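Local structure of beta sliding clamp (6DJ8) at residues L304-S309 with E342-N347; E310-L315 with E327-D332. The protein probably forms a ring-shaped, head-to-tail homodimer around DNA that tethers DNA polymerases and other proteins and makes replication processive. All coordinates share one frame; numbering follows the deposited sequence.

How the interactions relate
Both contacts are antiparallel strand pairings in one four-stranded sheet of the C-terminal clamp domain, ordered 325-331, 312-318, 303-308, 342-347. Interaction 2, a hairpin, is nested within the chain loop that interaction 1 closes, and their centres lie about 11 Å apart. The two middle strands join them: T307 O lies 2.8 Å from K314 N, a probable hydrogen bond, and L306 packs on L315. Interaction 1 is the more buried, its inner face mostly apolar, with E342 at one end. Interaction 2 is partly buried and shares that inner leucine layer, but its other face carries a salt bridge and an aromatic ring beside the second subunit, where the sheet continues across the dimer interface.

Interaction 1: L304-S309 with E342-N347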
# COMPACT_ATOMS: atom_id res chain seq x y z
N LEU A 304 -17.15 6.39 -20.07
CA LEU A 304 -18.39 6.28 -19.32
C LEU A 304 -19.50 6.94 -20.12
O LEU A 304 -19.32 8.06 -20.60
CB LEU A 304 -18.23 6.96 -17.97
CG LEU A 304 -19.50 7.16 -17.14
CD1 LEU A 304 -19.99 5.78 -16.67
CD2 LEU A 304 -19.18 8.08 -15.97
N VAL A 305 -20.63 6.25 -20.31
CA VAL A 305 -21.75 6.83 -21.07
C VAL A 305 -22.79 7.37 -20.09
O VAL A 305 -23.34 6.61 -19.27
CB VAL A 305 -22.38 5.81 -22.03
CG1 VAL A 305 -23.64 6.43 -22.70
CG2 VAL A 305 -21.38 5.38 -23.07
N LEU A 306 -23.06 8.67 -20.19
CA LEU A 306 -24.02 9.37 -19.34
C LEU A 306 -25.28 9.66 -20.13
O LEU A 306 -25.20 10.13 -21.27
CB LEU A 306 -23.46 10.70 -18.83
CG LEU A 306 -22.18 10.70 -18.02
CD1 LEU A 306 -21.77 12.11 -17.65
CD2 LEU A 306 -22.40 9.84 -16.79
N THR A 307 -26.44 9.43 -19.52
CA THR A 307 -27.70 9.83 -20.13
C THR A 307 -28.45 10.73 -19.16
O THR A 307 -28.84 10.29 -18.07
CB THR A 307 -28.56 8.63 -20.52
OG1 THR A 307 -27.81 7.81 -21.41
CG2 THR A 307 -29.84 9.12 -21.25
N PHE A 308 -28.65 11.99 -19.57
CA PHE A 308 -29.40 12.97 -18.80
C PHE A 308 -30.84 13.00 -19.31
O PHE A 308 -31.08 13.26 -20.49
CB PHE A 308 -28.81 14.38 -18.94
CG PHE A 308 -27.51 14.58 -18.21
CD1 PHE A 308 -26.31 14.24 -18.80
CD2 PHE A 308 -27.50 15.17 -16.96
CE1 PHE A 308 -25.13 14.46 -18.13
CE2 PHE A 308 -26.33 15.40 -16.31
CZ PHE A 308 -25.14 15.04 -16.89
N SER A 309 -31.79 12.75 -18.41
CA SER A 309 -33.21 12.95 -18.66
C SER A 309 -33.79 13.69 -17.47
O SER A 309 -33.12 13.90 -16.46
CB SER A 309 -33.93 11.61 -18.89
OG SER A 309 -33.90 10.82 -17.72
N GLU A 342 -30.15 13.88 -23.48
CA GLU A 342 -28.78 13.99 -23.96
C GLU A 342 -27.99 12.78 -23.51
O GLU A 342 -27.96 12.45 -22.33
CB GLU A 342 -28.11 15.27 -23.43
CG GLU A 342 -28.71 16.55 -24.01
CD GLU A 342 -28.46 16.71 -25.49
OE1 GLU A 342 -27.31 16.48 -25.94
OE2 GLU A 342 -29.41 17.06 -26.22
N VAL A 343 -27.34 12.12 -24.47
CA VAL A 343 -26.45 11.00 -24.21
C VAL A 343 -25.04 11.44 -24.60
O VAL A 343 -24.85 12.03 -25.67
CB VAL A 343 -26.86 9.75 -25.00
CG1 VAL A 343 -25.95 8.58 -24.62
CG2 VAL A 343 -28.33 9.41 -24.76
N MET A 344 -24.09 11.19 -23.71
CA MET A 344 -22.70 11.59 -24.00
C MET A 344 -21.72 10.65 -23.30
O MET A 344 -22.08 10.04 -22.32
CB MET A 344 -22.44 12.99 -23.47
CG MET A 344 -22.59 13.05 -21.99
SD MET A 344 -22.07 14.58 -21.31
CE MET A 344 -23.29 15.67 -22.03
N ALA A 345 -20.53 10.55 -23.85
CA ALA A 345 -19.46 9.77 -23.26
C ALA A 345 -18.45 10.72 -22.62
O ALA A 345 -18.18 11.81 -23.16
CB ALA A 345 -18.78 8.89 -24.31
N ILE A 346 -17.90 10.30 -21.49
CA ILE A 346 -16.95 11.11 -20.73
C ILE A 346 -15.91 10.19 -20.11
O ILE A 346 -16.20 9.02 -19.82
CB ILE A 346 -17.64 11.95 -19.64
CG1 ILE A 346 -16.68 12.99 -19.08
CG2 ILE A 346 -18.16 11.07 -18.53
CD1 ILE A 346 -17.33 13.95 -18.11
N ASN A 347 -14.70 10.71 -19.96
CA ASN A 347 -13.62 10.00 -19.27
C ASN A 347 -13.94 9.93 -17.78
O ASN A 347 -13.93 10.95 -17.09
CB ASN A 347 -12.31 10.73 -19.52
CG ASN A 347 -11.11 10.04 -18.89
OD1 ASN A 347 -11.13 9.67 -17.72
ND2 ASN A 347 -10.04 9.89 -19.67
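L306, M344 and I346 form the apolar centre of this antiparallel pair, on the sheet face they share with L304 and F308. L306 has CG anti to its carbonyl carbon (chi1 -59°), which carries CD1 obliquely across to I346 CG2 at 3.9 Å. The L304 side chain lies alongside that of I346, its pairing partner, and brings CD2 to 4.1 Å from the same I346 CG2. M344 holds CG in the crowded position between its backbone N and carbonyl carbon (chi1 63°); CG thereby meets L306 CB at 4.0 Å, and the bend at chi3 leaves SD obliquely near F308 CE1, a loose approach of 4.4 Å.

On the opposite face V305 and V343 cross, CG1 to CG1 at 3.7 Å, while T307 lies alongside V343, turning both OG1 and CG2 to the valine CG2. Between the two faces, three hydrogen-bonded pairs, L304 with I346, L306 with M344 and F308 with E342, each give two backbone bonds. The shortest is L306 N to M344 O, 2.7 Å, with the donor nearly along the C=O axis; the longest, E342 N to F308 O at 3.2 Å, lies at the end of the pairing. CA-H...O contacts from V305, T307, V343 and A345 fill the intervals. At the polar edge the E342 side chain leads away from the partner strand, and its OE1 bonds to S369 OG.

On its other side strand 303-308 bonds to strand 312-318, placing L306 on L315 and F308 on L313. F308 also meets the rings of Y337 and F367, M344 touches F367 of strand 362-367, and L304 and L306 rest on F351 of helix 348-355, whose start N347 OD1 caps through Y350 N.

Interaction 2: E310-L315 with E327-D332; sequences ELQLKL and EFFIKD
Strands 312-318 and 325-331 form a beta hairpin, and L315, I330 and K314 bury the most surface in its pairing. L315 and I330 lie on the face that also bears L313 and F328. L315 N bonds almost straight to F328 O at 2.7 Å, and F328 N answers to L315 O. At the next hydrogen-bonded pair, I330 exchanges two backbone bonds with L313. Between the L315 and I330 side chains the packing is loose, CD1 to CD1 at 4.5 Å; both also rest on R290 of helix 284-294.

K314 occupies the other face. With CG anti to the backbone N (chi1 177°) and the chain extended beyond it, its methylenes run alongside the F329 ring, CG coming to 3.7 Å from CE2. Q312 flanks the same ring, its CG in the ring plane at the edge, 3.8 Å from CD2, and its amide turned 81° from the ring. This face and strand 325-331 meet the second subunit: F329 N bonds to D125 of that subunit and K331 NZ to its Y123 O, and E327 pairs with one of its strands, so the sheet continues through the head-to-tail interface. At the end of the extended lysine, K314 NZ forms a salt bridge with E327 OE1 at 2.8 Å, using the carboxylate oxygen's anti lone pair.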
# COMPACT_ATOMS: atom_id res chain seq x y z
N GLU A 310 -35.05 14.11 -17.60
CA GLU A 310 -35.67 14.88 -16.52
C GLU A 310 -35.79 14.06 -15.24
O GLU A 310 -35.62 14.59 -14.14
CB GLU A 310 -37.04 15.39 -16.97
CG GLU A 310 -37.84 16.12 -15.89
CD GLU A 310 -39.00 16.92 -16.50
OE1 GLU A 310 -39.09 16.97 -17.75
OE2 GLU A 310 -39.82 17.49 -15.74
N LEU A 311 -36.08 12.76 -15.35
CA LEU A 311 -36.30 11.98 -14.14
C LEU A 311 -35.04 11.35 -13.58
O LEU A 311 -35.02 11.01 -12.39
CB LEU A 311 -37.34 10.88 -14.39
CG LEU A 311 -38.75 11.38 -14.67
CD1 LEU A 311 -39.72 10.22 -14.67
CD2 LEU A 311 -39.18 12.47 -13.68
N GLN A 312 -33.99 11.17 -14.38
CA GLN A 312 -32.84 10.46 -13.86
C GLN A 312 -31.60 10.78 -14.68
O GLN A 312 -31.69 11.19 -15.84
CB GLN A 312 -33.05 8.94 -13.91
CG GLN A 312 -32.92 8.43 -15.33
CD GLN A 312 -34.12 7.67 -15.79
OE1 GLN A 312 -35.09 7.52 -15.06
NE2 GLN A 312 -34.07 7.21 -17.03
N LEU A 313 -30.45 10.52 -14.07
CA LEU A 313 -29.17 10.46 -14.74
C LEU A 313 -28.77 9.00 -14.81
O LEU A 313 -28.76 8.31 -13.78
CB LEU A 313 -28.11 11.25 -13.98
CG LEU A 313 -26.66 11.05 -14.41
CD1 LEU A 313 -26.44 11.50 -15.85
CD2 LEU A 313 -25.67 11.76 -13.45
N LYS A 314 -28.44 8.52 -16.00
CA LYS A 314 -28.05 7.13 -16.20
C LYS A 314 -26.54 7.06 -16.40
O LYS A 314 -25.97 7.82 -17.19
CB LYS A 314 -28.77 6.53 -17.41
CG LYS A 314 -28.35 5.09 -17.72
CD LYS A 314 -28.99 4.57 -19.01
CE LYS A 314 -28.78 3.05 -19.09
NZ LYS A 314 -28.87 2.49 -20.47
N LEU A 315 -25.88 6.17 -15.66
CA LEU A 315 -24.45 5.92 -15.81
C LEU A 315 -24.29 4.50 -16.34
O LEU A 315 -24.77 3.55 -15.72
CB LEU A 315 -23.69 6.07 -14.49
CG LEU A 315 -24.10 7.11 -13.45
CD1 LEU A 315 -23.33 6.84 -12.16
CD2 LEU A 315 -23.86 8.52 -13.92
N GLU A 327 -25.28 -0.72 -15.25
CA GLU A 327 -26.12 0.47 -15.40
C GLU A 327 -26.59 0.95 -14.04
O GLU A 327 -27.19 0.18 -13.28
CB GLU A 327 -27.35 0.19 -16.27
CG GLU A 327 -27.09 -0.34 -17.66
CD GLU A 327 -28.37 -0.75 -18.38
OE1 GLU A 327 -28.74 -0.11 -19.38
OE2 GLU A 327 -29.05 -1.69 -17.90
N PHE A 328 -26.34 2.22 -13.73
CA PHE A 328 -26.78 2.81 -12.48
C PHE A 328 -27.53 4.11 -12.74
O PHE A 328 -27.15 4.89 -13.62
CB PHE A 328 -25.63 3.11 -11.54
CG PHE A 328 -24.82 1.88 -11.16
CD1 PHE A 328 -23.83 1.40 -12.00
CD2 PHE A 328 -25.06 1.22 -9.96
CE1 PHE A 328 -23.07 0.25 -11.66
CE2 PHE A 328 -24.31 0.08 -9.61
CZ PHE A 328 -23.32 -0.39 -10.47
N PHE A 329 -28.53 4.35 -11.91
CA PHE A 329 -29.42 5.50 -12.03
C PHE A 329 -29.38 6.33 -10.76
O PHE A 329 -29.29 5.80 -9.65
CB PHE A 329 -30.85 5.02 -12.32
CG PHE A 329 -30.99 4.31 -13.62
CD1 PHE A 329 -30.74 2.94 -13.72
CD2 PHE A 329 -31.38 5.01 -14.77
CE1 PHE A 329 -30.87 2.28 -14.93
CE2 PHE A 329 -31.52 4.35 -15.98
CZ PHE A 329 -31.26 2.98 -16.06
N ILE A 330 -29.46 7.65 -10.94
CA ILE A 330 -29.57 8.61 -9.85
C ILE A 330 -30.83 9.42 -10.08
O ILE A 330 -31.01 9.97 -11.18
CB ILE A 330 -28.33 9.51 -9.76
CG1 ILE A 330 -27.08 8.67 -9.50
CG2 ILE A 330 -28.53 10.59 -8.69
CD1 ILE A 330 -25.73 9.48 -9.50
N LYS A 331 -31.70 9.47 -9.07
CA LYS A 331 -33.02 10.08 -9.22
C LYS A 331 -33.30 11.01 -8.06
O LYS A 331 -32.48 11.17 -7.15
CB LYS A 331 -34.10 9.00 -9.33
CG LYS A 331 -33.87 7.97 -10.43
CD LYS A 331 -34.93 6.85 -10.37
CE LYS A 331 -34.76 5.87 -11.53
NZ LYS A 331 -35.71 4.71 -11.46
N ASP A 332 -34.49 11.62 -8.09
CA ASP A 332 -34.93 12.49 -7.00
C ASP A 332 -34.81 11.75 -5.67
O ASP A 332 -35.11 10.56 -5.59
CB ASP A 332 -36.37 12.93 -7.26
CG ASP A 332 -36.93 13.80 -6.15
OD1 ASP A 332 -37.42 13.26 -5.14
OD2 ASP A 332 -36.86 15.04 -6.29
O HOH W 1 -36.00 12.21 -10.38